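Local coordinates for adapter protein mecA 1 (Bacillus subtilis, PDB 3JTP) that acts as an adaptor that targets unfolded or aggregated proteins and the competence factor ComK to the ClpC protease, this chain being its ClpC-interacting C-terminal domain, at residues I61-Y65 with A66-S70. The protein carries 3 engineered substitutions. Residues are numbered along the deposited sequence; the frame is centred on the assembly and turned at random.
Engineered in segment 61-65: Met62 (natural residue Leu). Engineered in segment 66-70: Asn67 (natural residue Thr).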
ATOM      1  N   ILE A  61      -1.834  10.679  -4.233  1.00 53.28           N
ATOM      2  CA  ILE A  61      -0.495  10.744  -3.654  1.00 53.10           C
ATOM      3  C   ILE A  61       0.137   9.367  -3.617  1.00 52.66           C
ATOM      4  O   ILE A  61       1.330   9.216  -3.897  1.00 52.09           O
ATOM      5  CB  ILE A  61      -0.480  11.361  -2.256  1.00 56.74           C
ATOM      6  CG1 ILE A  61      -0.702  12.870  -2.355  1.00 58.06           C
ATOM      7  CG2 ILE A  61       0.853  11.081  -1.562  1.00 53.88           C
ATOM      8  CD1 ILE A  61      -1.187  13.484  -1.065  1.00 57.64           C
ATOM      9  N   MET A  62      -0.662   8.354  -3.289  1.00 53.29           N
ATOM     10  CA  MET A  62      -0.151   6.996  -3.292  1.00 49.24           C
ATOM     11  C   MET A  62       0.442   6.709  -4.659  1.00 49.10           C
ATOM     12  O   MET A  62       1.478   6.060  -4.761  1.00 50.22           O
ATOM     13  CB  MET A  62      -1.244   5.980  -2.935  1.00 50.56           C
ATOM     14  CG  MET A  62      -1.535   5.849  -1.440  1.00 49.68           C
ATOM     15  SD  MET A  62      -2.895   4.705  -1.130  1.00 34.50           S
ATOM     16  CE  MET A  62      -2.577   4.155   0.499  1.00 42.58           C
ATOM     17  N   LEU A  63      -0.199   7.217  -5.708  1.00 51.03           N
ATOM     18  CA  LEU A  63       0.231   6.933  -7.076  1.00 47.28           C
ATOM     19  C   LEU A  63       1.424   7.749  -7.538  1.00 50.10           C
ATOM     20  O   LEU A  63       1.780   7.709  -8.721  1.00 48.90           O
ATOM     21  CB  LEU A  63      -0.908   7.144  -8.070  1.00 49.07           C
ATOM     22  CG  LEU A  63      -2.086   6.182  -8.016  1.00 49.88           C
ATOM     23  CD1 LEU A  63      -3.059   6.526  -9.131  1.00 46.36           C
ATOM     24  CD2 LEU A  63      -1.606   4.742  -8.125  1.00 47.94           C
ATOM     25  N   GLU A  64       2.033   8.517  -6.642  1.00 49.65           N
ATOM     26  CA  GLU A  64       3.312   9.131  -6.994  1.00 49.92           C
ATOM     27  C   GLU A  64       4.440   8.173  -6.672  1.00 46.56           C
ATOM     28  O   GLU A  64       5.508   8.225  -7.285  1.00 43.52           O
ATOM     29  CB  GLU A  64       3.509  10.449  -6.260  1.00 53.91           C
ATOM     30  CG  GLU A  64       2.518  11.476  -6.702  1.00 53.33           C
ATOM     31  CD  GLU A  64       3.054  12.863  -6.631  1.00 51.20           C
ATOM     32  OE1 GLU A  64       2.312  13.744  -7.082  1.00 54.69           O
ATOM     33  OE2 GLU A  64       4.193  13.078  -6.146  1.00 48.66           O
ATOM     34  N   TYR A  65       4.179   7.296  -5.703  1.00 46.79           N
ATOM     35  CA  TYR A  65       5.150   6.312  -5.268  1.00 43.37           C
ATOM     36  C   TYR A  65       4.869   4.925  -5.819  1.00 42.84           C
ATOM     37  O   TYR A  65       5.725   4.048  -5.755  1.00 41.85           O
ATOM     38  CB  TYR A  65       5.215   6.304  -3.752  1.00 42.68           C
ATOM     39  CG  TYR A  65       5.712   7.629  -3.274  1.00 43.63           C
ATOM     40  CD1 TYR A  65       7.051   7.980  -3.432  1.00 42.12           C
ATOM     41  CD2 TYR A  65       4.848   8.554  -2.743  1.00 44.31           C
ATOM     42  CE1 TYR A  65       7.522   9.199  -3.044  1.00 38.60           C
ATOM     43  CE2 TYR A  65       5.311   9.795  -2.348  1.00 50.87           C
ATOM     44  CZ  TYR A  65       6.655  10.102  -2.506  1.00 41.55           C
ATOM     45  OH  TYR A  65       7.114  11.310  -2.113  1.00 43.58           O
ATOM     46  N   ALA A  66       3.687   4.734  -6.392  1.00 46.35           N
ATOM     47  CA  ALA A  66       3.299   3.415  -6.900  1.00 42.67           C
ATOM     48  C   ALA A  66       2.463   3.442  -8.186  1.00 44.94           C
ATOM     49  O   ALA A  66       2.100   4.506  -8.689  1.00 43.49           O
ATOM     50  CB  ALA A  66       2.563   2.650  -5.816  1.00 38.90           C
ATOM     51  N   ASN A  67       2.148   2.250  -8.697  1.00 42.80           N
ATOM     52  CA  ASN A  67       1.303   2.101  -9.873  1.00 42.00           C
ATOM     53  C   ASN A  67       0.161   1.132  -9.568  1.00 45.36           C
ATOM     54  O   ASN A  67       0.339   0.193  -8.799  1.00 41.94           O
ATOM     55  CB  ASN A  67       2.142   1.560 -11.035  1.00 46.11           C
ATOM     56  CG  ASN A  67       3.077   2.620 -11.627  1.00 51.36           C
ATOM     57  OD1 ASN A  67       2.629   3.555 -12.292  1.00 53.77           O
ATOM     58  ND2 ASN A  67       4.375   2.474 -11.383  1.00 50.63           N
ATOM     59  N   GLU A  68      -1.007   1.345 -10.162  1.00 47.11           N
ATOM     60  CA  GLU A  68      -2.100   0.402  -9.980  1.00 48.66           C
ATOM     61  C   GLU A  68      -1.736  -0.942 -10.604  1.00 45.80           C
ATOM     62  O   GLU A  68      -1.224  -0.989 -11.717  1.00 44.88           O
ATOM     63  CB  GLU A  68      -3.393   0.956 -10.570  1.00 53.47           C
ATOM     64  CG  GLU A  68      -4.240   1.724  -9.556  1.00 55.93           C
ATOM     65  CD  GLU A  68      -5.253   2.642 -10.214  1.00 64.38           C
ATOM     66  OE1 GLU A  68      -4.829   3.566 -10.955  1.00 67.20           O
ATOM     67  OE2 GLU A  68      -6.467   2.439  -9.988  1.00 61.03           O
ATOM     68  N   SER A  69      -1.950  -2.031  -9.874  1.00 42.25           N
ATOM     69  CA  SER A  69      -1.633  -3.349 -10.417  1.00 47.25           C
ATOM     70  C   SER A  69      -2.884  -4.196 -10.626  1.00 47.27           C
ATOM     71  O   SER A  69      -3.886  -4.032  -9.923  1.00 46.07           O
ATOM     72  CB  SER A  69      -0.653  -4.099  -9.508  1.00 45.45           C
ATOM     73  OG  SER A  69      -0.343  -5.388 -10.028  1.00 44.25           O
ATOM     74  N   SER A  70      -2.814  -5.113 -11.586  1.00 45.31           N
ATOM     75  CA  SER A  70      -3.871  -6.089 -11.783  1.00 45.64           C
ATOM     76  C   SER A  70      -3.502  -7.383 -11.081  1.00 51.07           C
ATOM     77  O   SER A  70      -4.291  -8.332 -11.063  1.00 49.15           O
ATOM     78  CB  SER A  70      -4.108  -6.368 -13.265  1.00 47.38           C
ATOM     79  OG  SER A  70      -4.255  -5.174 -14.003  1.00 52.40           O
TER
HETATM   80  O   HOH W   1       1.317   6.264 -11.399  1.00 49.09           O
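Met62 meets Ala66 through the backbone, at the helix-to-strand junction where helix 54-65 runs out and the chain passes into edge strand 67-68 of the antiparallel sheet in this C-terminal domain. At 3.0 Å the distance from Ala66 N to Met62 O is ordinary, but the angle at the hydrogen is only 122°, so the bond is weak. Met62 O also accepts from Tyr65 N at 3.1 Å. The side chain of Met62, an engineered residue, leads away from the strand into the buried layer between helix and sheet, against Leu11, Leu43 and Val45.

Leu63 makes the main side-chain contact. With CG anti to its carbonyl carbon (chi1 -68°), it carries one methyl, CD2, alongside the emerging backbone, 3.8 Å from Ala66 O and close to Glu68 N. The other, CD1, lies 3.9 Å from Glu68 OE1, the two side chains crossing at a slant. A branched aliphatic suits this place because one methyl lies along the backbone while the other reaches the carboxylate oxygen. A water can bridge Leu63 O to OD1 of Asn67, also engineered.

Glu64, whose charge suits its exposed position, bonds from N to Ile61 O, three residues back; with the Tyr65 bond this gives the final turn tighter, 3-10-like spacing beside the alpha pattern. The long side chain of Tyr65 carries its ring from the helix end toward Asp18 and Ser21 of helix 16-24 and Leu25 just after it. Ala66 then takes the chain into extended conformation, its small methyl suiting a buried corner against Phe13, while Asn67 and Ser69 pair through their backbones with Arg12 and Val10. At the turn itself, the CA-H of Leu63 points toward Ala66 O, with CA 3.5 Å from that oxygen.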